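Local coordinates for protein Phthiocerol/phenolphthiocerol synthesis polyketide synthase type I PpsC (Mycobacterium tuberculosis, PDB 5NJI) that probably removes water from beta-hydroxyacyl intermediates, as the dehydratase domain of a type I polyketide synthase in phthiocerol and phenolphthiocerol synthesis, at residues F222-Q234 against F267-G279. The protein carries 1 engineered substitution. Numbering follows the deposited sequence. Where two conformers were deposited one is given.
With 8Z2 (~{S}-[2-[3-[[(2~{R})-4-[[[(2~{R},3~{S},4~{R},5~{R})-5-(6-aminopurin-9-yl)-4-oxidanyl-3-phosphonooxy-oxolan-2-yl]methoxy-oxidanyl-phosphoryl]oxy-oxidanyl-phosphoryl]oxy-3,3-dimethyl-2-oxidanyl-butanoyl]amino]propanoylamino]ethyl] (~{E})-dodec-2-enethioate), chain B.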
loop_
_atom_site.group_PDB
_atom_site.type_symbol
_atom_site.label_atom_id
_atom_site.label_comp_id
_atom_site.label_asym_id
_atom_site.label_seq_id
_atom_site.Cartn_x
_atom_site.Cartn_y
_atom_site.Cartn_z
ATOM N N PHE A 222 -0.228 8.517 10.386
ATOM C CA PHE A 222 -0.260 8.056 9.001
ATOM C C PHE A 222 -0.995 9.041 8.100
ATOM O O PHE A 222 -2.085 9.516 8.434
ATOM C CB PHE A 222 -0.936 6.690 8.876
ATOM C CG PHE A 222 -0.192 5.551 9.532
ATOM C CD1 PHE A 222 1.172 5.597 9.736
ATOM C CD2 PHE A 222 -0.875 4.408 9.912
ATOM C CE1 PHE A 222 1.839 4.537 10.324
ATOM C CE2 PHE A 222 -0.228 3.357 10.493
ATOM C CZ PHE A 222 1.141 3.416 10.707
ATOM N N MET A 223 -0.441 9.200 6.928
ATOM C CA MET A 223 -1.051 9.981 5.869
ATOM C C MET A 223 -2.044 9.003 5.161
ATOM O O MET A 223 -3.189 9.305 4.917
ATOM C CB MET A 223 -0.067 10.534 4.812
ATOM C CG MET A 223 0.963 11.519 5.300
ATOM S SD MET A 223 0.144 13.025 5.715
ATOM C CE MET A 223 -0.383 13.530 4.110
ATOM N N LEU A 224 -1.615 7.826 5.026
ATOM C CA LEU A 224 -2.308 6.742 4.291
ATOM C C LEU A 224 -2.122 5.454 5.095
ATOM O O LEU A 224 -1.064 5.199 5.461
ATOM C CB LEU A 224 -1.647 6.572 2.855
ATOM C CG LEU A 224 -2.078 5.601 1.746
ATOM C CD1 LEU A 224 -3.539 5.808 1.376
ATOM C CD2 LEU A 224 -1.199 5.641 0.483
ATOM N N HIS A 225 -3.067 4.930 5.640
ATOM C CA HIS A 225 -2.961 3.769 6.527
ATOM C C HIS A 225 -2.561 2.533 5.652
ATOM O O HIS A 225 -3.325 2.125 4.897
ATOM C CB HIS A 225 -4.274 3.473 7.338
ATOM C CG HIS A 225 -4.071 2.565 8.516
ATOM N ND1 HIS A 225 -3.390 1.382 8.429
ATOM C CD2 HIS A 225 -4.410 2.694 9.823
ATOM C CE1 HIS A 225 -3.324 0.823 9.618
ATOM N NE2 HIS A 225 -3.939 1.597 10.479
ATOM N N PRO A 226 -1.366 1.985 5.817
ATOM C CA PRO A 226 -0.927 0.900 4.974
ATOM C C PRO A 226 -1.844 -0.357 5.001
ATOM O O PRO A 226 -2.010 -1.035 4.074
ATOM C CB PRO A 226 0.474 0.549 5.533
ATOM C CG PRO A 226 0.901 1.707 6.253
ATOM C CD PRO A 226 -0.296 2.450 6.708
ATOM N N VAL A 227 -2.373 -0.647 6.172
ATOM C CA VAL A 227 -3.146 -1.907 6.275
ATOM C C VAL A 227 -4.424 -1.738 5.476
ATOM O O VAL A 227 -4.889 -2.537 4.784
ATOM C CB VAL A 227 -3.525 -2.311 7.743
ATOM C CG1 VAL A 227 -4.353 -3.541 7.790
ATOM C CG2 VAL A 227 -2.269 -2.370 8.586
ATOM N N MET A 228 -5.020 -0.569 5.622
ATOM C CA MET A 228 -6.186 -0.218 4.791
ATOM C C MET A 228 -6.090 -0.214 3.081
ATOM O O MET A 228 -6.747 -0.791 2.364
ATOM C CB MET A 228 -6.947 1.095 5.189
ATOM C CG MET A 228 -8.333 1.211 4.646
ATOM S SD MET A 228 -9.379 0.143 5.692
ATOM C CE MET A 228 -11.017 0.692 5.421
ATOM N N MET A 229 -4.932 0.351 2.737
ATOM C CA MET A 229 -4.498 0.311 1.362
ATOM C C MET A 229 -4.295 -1.186 0.960
ATOM O O MET A 229 -4.715 -1.581 -0.044
ATOM C CB MET A 229 -3.212 1.090 1.034
ATOM C CG MET A 229 -2.785 0.960 -0.403
ATOM S SD MET A 229 -1.484 2.145 -0.669
ATOM C CE MET A 229 -0.992 1.703 -2.296
ATOM N N ASP A 230 -3.599 -1.981 1.780
ATOM C CA ASP A 230 -3.422 -3.373 1.419
ATOM C C ASP A 230 -4.764 -4.086 1.293
ATOM O O ASP A 230 -4.953 -4.883 0.369
ATOM C CB ASP A 230 -2.536 -4.095 2.438
ATOM C CG ASP A 230 -2.129 -5.478 1.950
ATOM O OD1 ASP A 230 -1.217 -5.552 1.093
ATOM O OD2 ASP A 230 -2.742 -6.486 2.380
ATOM N N ILE A 231 -5.693 -3.829 2.225
ATOM C CA ILE A 231 -7.019 -4.444 2.170
ATOM C C ILE A 231 -7.707 -4.082 0.866
ATOM O O ILE A 231 -8.288 -4.938 0.188
ATOM C CB ILE A 231 -7.856 -4.020 3.397
ATOM C CG1 ILE A 231 -7.336 -4.684 4.668
ATOM C CG2 ILE A 231 -9.346 -4.372 3.203
ATOM C CD1 ILE A 231 -7.774 -3.957 5.955
ATOM N N ALA A 232 -7.616 -2.819 0.467
ATOM C CA ALA A 232 -8.171 -2.429 -0.828
ATOM C C ALA A 232 -7.548 -3.227 -1.971
ATOM O O ALA A 232 -8.257 -3.687 -2.870
ATOM C CB ALA A 232 -7.979 -0.934 -1.060
ATOM N N LEU A 233 -6.226 -3.418 -1.955
ATOM C CA LEU A 233 -5.547 -4.186 -3.005
ATOM C C LEU A 233 -5.950 -5.655 -3.018
ATOM O O LEU A 233 -5.942 -6.284 -4.079
ATOM C CB LEU A 233 -4.030 -4.098 -2.824
ATOM C CG LEU A 233 -3.399 -2.710 -2.907
ATOM C CD1 LEU A 233 -1.913 -2.821 -2.604
ATOM C CD2 LEU A 233 -3.636 -2.092 -4.286
ATOM N N GLN A 234 -6.275 -6.224 -1.853
ATOM C CA GLN A 234 -6.656 -7.624 -1.775
ATOM C C GLN A 234 -7.850 -7.924 -2.663
ATOM O O GLN A 234 -8.021 -9.068 -3.088
ATOM C CB GLN A 234 -6.996 -7.996 -0.342
ATOM C CG GLN A 234 -5.828 -8.036 0.612
ATOM C CD GLN A 234 -6.304 -8.119 2.042
ATOM O OE1 GLN A 234 -7.444 -8.476 2.301
ATOM N NE2 GLN A 234 -5.438 -7.752 2.985
ATOM N N PHE A 267 3.552 0.890 -8.342
ATOM C CA PHE A 267 2.308 1.633 -8.280
ATOM C C PHE A 267 2.487 2.878 -9.121
ATOM O O PHE A 267 3.581 3.450 -9.170
ATOM C CB PHE A 267 1.922 2.057 -6.858
ATOM C CG PHE A 267 1.729 0.924 -5.880
ATOM C CD1 PHE A 267 0.587 0.152 -5.882
ATOM C CD2 PHE A 267 2.673 0.682 -4.907
ATOM C CE1 PHE A 267 0.424 -0.875 -4.961
ATOM C CE2 PHE A 267 2.505 -0.334 -3.980
ATOM C CZ PHE A 267 1.376 -1.111 -4.016
ATOM N N ALA A 268 1.436 3.290 -9.814
ATOM C CA ALA A 268 1.462 4.580 -10.475
ATOM C C ALA A 268 0.151 5.294 -10.204
ATOM O O ALA A 268 -0.914 4.679 -10.250
ATOM C CB ALA A 268 1.685 4.443 -11.975
ATOM N N GLY A 269 0.236 6.585 -9.903
ATOM C CA GLY A 269 -0.962 7.376 -9.699
ATOM C C GLY A 269 -1.714 6.943 -8.458
ATOM O O GLY A 269 -2.854 6.470 -8.542
ATOM N N VAL A 270 -1.075 7.055 -7.301
ATOM C CA VAL A 270 -1.742 6.809 -6.030
ATOM C C VAL A 270 -2.290 8.143 -5.543
ATOM O O VAL A 270 -1.531 9.059 -5.212
ATOM C CB VAL A 270 -0.809 6.176 -4.992
ATOM C CG1 VAL A 270 -1.566 5.943 -3.701
ATOM C CG2 VAL A 270 -0.245 4.882 -5.505
ATOM N N HIS A 271 -3.619 8.257 -5.527
ATOM C CA HIS A 271 -4.316 9.465 -5.125
ATOM C C HIS A 271 -5.019 9.236 -3.800
ATOM O O HIS A 271 -5.719 8.229 -3.635
ATOM C CB HIS A 271 -5.337 9.869 -6.188
ATOM C CG HIS A 271 -4.773 9.911 -7.565
ATOM N ND1 HIS A 271 -4.118 11.016 -8.064
ATOM C CD2 HIS A 271 -4.758 8.986 -8.549
ATOM C CE1 HIS A 271 -3.727 10.770 -9.301
ATOM N NE2 HIS A 271 -4.098 9.543 -9.619
ATOM N N VAL A 272 -4.832 10.165 -2.863
ATOM C CA VAL A 272 -5.402 10.081 -1.529
ATOM C C VAL A 272 -6.189 11.357 -1.285
ATOM O O VAL A 272 -5.625 12.456 -1.294
ATOM C CB VAL A 272 -4.328 9.893 -0.447
ATOM C CG1 VAL A 272 -4.990 9.539 0.857
ATOM C CG2 VAL A 272 -3.332 8.829 -0.875
ATOM N N TYR A 273 -7.491 11.213 -1.089
ATOM C CA TYR A 273 -8.357 12.374 -0.984
ATOM C C TYR A 273 -8.875 12.612 0.417
ATOM O O TYR A 273 -9.438 13.683 0.676
ATOM C CB TYR A 273 -9.544 12.232 -1.950
ATOM C CG TYR A 273 -9.122 12.049 -3.388
ATOM C CD1 TYR A 273 -8.402 13.028 -4.062
ATOM C CD2 TYR A 273 -9.463 10.896 -4.093
ATOM C CE1 TYR A 273 -8.006 12.845 -5.373
ATOM C CE2 TYR A 273 -9.065 10.709 -5.381
ATOM C CZ TYR A 273 -8.368 11.685 -6.036
ATOM O OH TYR A 273 -8.016 11.440 -7.345
ATOM N N GLY A 274 -8.736 11.644 1.307
ATOM C CA GLY A 274 -9.140 11.793 2.685
ATOM C C GLY A 274 -8.581 10.663 3.518
ATOM O O GLY A 274 -7.691 9.934 3.081
ATOM N N ASP A 275 -9.122 10.526 4.725
ATOM C CA ASP A 275 -8.696 9.493 5.664
ATOM C C ASP A 275 -9.226 8.141 5.199
ATOM O O ASP A 275 -10.426 7.859 5.313
ATOM C CB ASP A 275 -9.187 9.843 7.068
ATOM C CG ASP A 275 -8.837 8.785 8.102
ATOM O OD1 ASP A 275 -8.255 7.737 7.748
ATOM O OD2 ASP A 275 -9.140 9.000 9.294
ATOM N N ILE A 276 -8.334 7.288 4.675
ATOM C CA ILE A 276 -8.800 6.050 4.067
ATOM C C ILE A 276 -9.310 5.042 5.089
ATOM O O ILE A 276 -9.980 4.077 4.699
ATOM C CB ILE A 276 -7.717 5.444 3.142
ATOM C CG1 ILE A 276 -6.501 4.954 3.897
ATOM C CG2 ILE A 276 -7.268 6.468 2.096
ATOM C CD1 ILE A 276 -5.662 3.947 3.073
ATOM N N THR A 277 -9.081 5.259 6.388
ATOM C CA THR A 277 -9.671 4.354 7.368
ATOM C C THR A 277 -11.182 4.491 7.438
ATOM O O THR A 277 -11.821 3.641 8.063
ATOM C CB THR A 277 -9.112 4.554 8.785
ATOM O OG1 THR A 277 -9.443 5.850 9.287
ATOM C CG2 THR A 277 -7.600 4.354 8.822
ATOM N N ARG A 278 -11.757 5.523 6.809
ATOM C CA ARG A 278 -13.205 5.624 6.656
ATOM C C ARG A 278 -13.726 4.816 5.481
ATOM O O ARG A 278 -14.929 4.858 5.195
ATOM C CB ARG A 278 -13.619 7.092 6.489
ATOM C CG ARG A 278 -13.319 7.970 7.707
ATOM C CD ARG A 278 -14.014 9.346 7.643
ATOM N NE ARG A 278 -13.459 10.246 6.627
ATOM C CZ ARG A 278 -14.005 10.484 5.430
ATOM N NH1 ARG A 278 -15.136 9.891 5.067
ATOM N NH2 ARG A 278 -13.421 11.323 4.581
ATOM N N GLY A 279 -12.861 4.115 4.754
ATOM C CA GLY A 279 -13.321 3.387 3.593
ATOM C C GLY A 279 -14.138 2.174 3.982
ATOM O O GLY A 279 -13.792 1.434 4.902
HETATM C C2 8Z2 B . 15.363 1.075 -11.362
HETATM C C4 8Z2 B . 15.787 -1.229 -11.351
HETATM C C5 8Z2 B . 17.064 -0.986 -11.168
HETATM C C6 8Z2 B . 17.516 0.241 -11.100
HETATM C C8 8Z2 B . 16.861 -3.089 -11.250
HETATM C C10 8Z2 B . -3.586 -11.252 -6.371
HETATM C C11 8Z2 B . -4.025 -11.389 -7.772
HETATM C C12 8Z2 B . -3.568 -12.680 -8.335
HETATM N N9 8Z2 B . 15.654 -2.539 -11.341
HETATM N N7 8Z2 B . 17.703 -2.124 -11.081
HETATM N N3 8Z2 B . 14.910 -0.214 -11.453
HETATM N N1 8Z2 B . 16.701 1.292 -11.198
HETATM N N6 8Z2 B . 18.810 0.328 -10.919
HETATM C "C1'" 8Z2 B . 14.081 -2.741 -11.576
HETATM C "C2'" 8Z2 B . 14.046 -2.589 -13.049
HETATM O "O2'" 8Z2 B . 12.937 -1.702 -13.119
HETATM C "C3'" 8Z2 B . 13.873 -4.116 -13.548
HETATM O "O3'" 8Z2 B . 14.313 -4.202 -14.935
HETATM C "C4'" 8Z2 B . 12.403 -4.293 -12.776
HETATM O "O4'" 8Z2 B . 12.864 -3.784 -11.439
HETATM C "C5'" 8Z2 B . 11.655 -5.589 -12.507
HETATM O "O5'" 8Z2 B . 12.301 -6.511 -11.713
HETATM P P1 8Z2 B . 13.628 -7.119 -11.948
HETATM O O11 8Z2 B . 14.432 -6.122 -11.252
HETATM O O12 8Z2 B . 14.167 -7.088 -13.331
HETATM O O6 8Z2 B . 13.801 -8.676 -11.273
HETATM P P2 8Z2 B . 14.674 -8.886 -9.932
HETATM O O21 8Z2 B . 15.609 -7.650 -9.590
HETATM O O22 8Z2 B . 15.508 -9.975 -9.622
HETATM O O7 8Z2 B . 13.350 -8.968 -8.978
HETATM C CPA 8Z2 B . 11.969 -9.111 -9.354
HETATM C CPB 8Z2 B . 11.220 -9.121 -7.994
HETATM C CP8 8Z2 B . 11.609 -7.823 -7.265
HETATM C CP7 8Z2 B . 9.736 -9.184 -8.161
HETATM C CP9 8Z2 B . 11.688 -10.333 -7.197
HETATM O OP3 8Z2 B . 11.196 -6.798 -8.080
HETATM C CP6 8Z2 B . 10.984 -7.656 -5.856
HETATM O OP2 8Z2 B . 11.244 -8.451 -5.027
HETATM N NP2 8Z2 B . 10.342 -6.528 -5.593
HETATM C CP5 8Z2 B . 9.753 -6.154 -4.326
HETATM C CP4 8Z2 B . 8.292 -6.561 -4.303
HETATM C CP3 8Z2 B . 7.705 -6.158 -2.930
HETATM O OP1 8Z2 B . 8.416 -6.030 -1.994
HETATM N NP1 8Z2 B . 6.408 -5.986 -2.843
HETATM C CP2 8Z2 B . 5.767 -5.568 -1.633
HETATM C CP1 8Z2 B . 5.645 -6.683 -0.656
HETATM S S 8Z2 B . 4.498 -7.961 -1.256
HETATM P P3 8Z2 B . 16.005 -3.787 -15.184
HETATM O O31 8Z2 B . 16.734 -4.577 -13.880
HETATM O O32 8Z2 B . 16.409 -2.464 -14.938
HETATM O O33 8Z2 B . 16.707 -4.221 -16.397
HETATM C CA1 8Z2 B . 3.138 -7.277 -1.072
HETATM C CA2 8Z2 B . 1.958 -8.099 -1.433
HETATM O OA1 8Z2 B . 2.903 -6.181 -0.672
HETATM C CA3 8Z2 B . 0.625 -7.469 -1.324
HETATM C CA4 8Z2 B . -0.537 -8.279 -1.729
HETATM C CA5 8Z2 B . -1.813 -7.482 -1.826
HETATM C CA6 8Z2 B . -2.950 -8.370 -2.308
HETATM C CA7 8Z2 B . -2.863 -8.619 -3.831
HETATM C CA8 8Z2 B . -3.660 -9.830 -4.274
HETATM C CA9 8Z2 B . -3.899 -9.918 -5.806
HETATM O O HOH W 1 -5.619 8.583 4.294
HETATM O O HOH W 2 -5.322 6.823 6.700
#
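Phe267 offers one ring face to Met229. The extended chain of Met229 lays CE over that face, 4.1 Å from the ring centroid and 15° off the normal, a CH-pi contact. Leu233 CD1 meets the edge of the same ring, 3.8 Å from Phe267 CE1. Val270 and Val272 follow on the same side of the strand; in the conformer given, the methyls of Leu224, on the loop before the helix, pack on both. Beyond the strand a water ties the two segments. It donates to Met223 O and Gly274 O and accepts from Ile276 N, 3.0 Å away. Asp275 forms an Asx turn: OD1 takes Thr277 N at 2.9 Å and Thr277 OG1 at 2.7 Å, both from above one face of the carboxylate. CG1 of Ile276 sits between the backbone N and the carbonyl carbon (chi1 67°), and from there CD1 reaches His225 O and Met229 N at the helix start. Thr277 CG2 touches His225 CD2 at 3.7 Å. His225 caps the helix through ND1, which accepts from Val227 N; its NE2 is hydrogen-bonded to Ala215 O. Asp230 and Gln234 lie along the bound acyl chain. Helix 226-234 packed on strand 262-272 is characteristic of the double-hotdog fold of polyketide dehydratases.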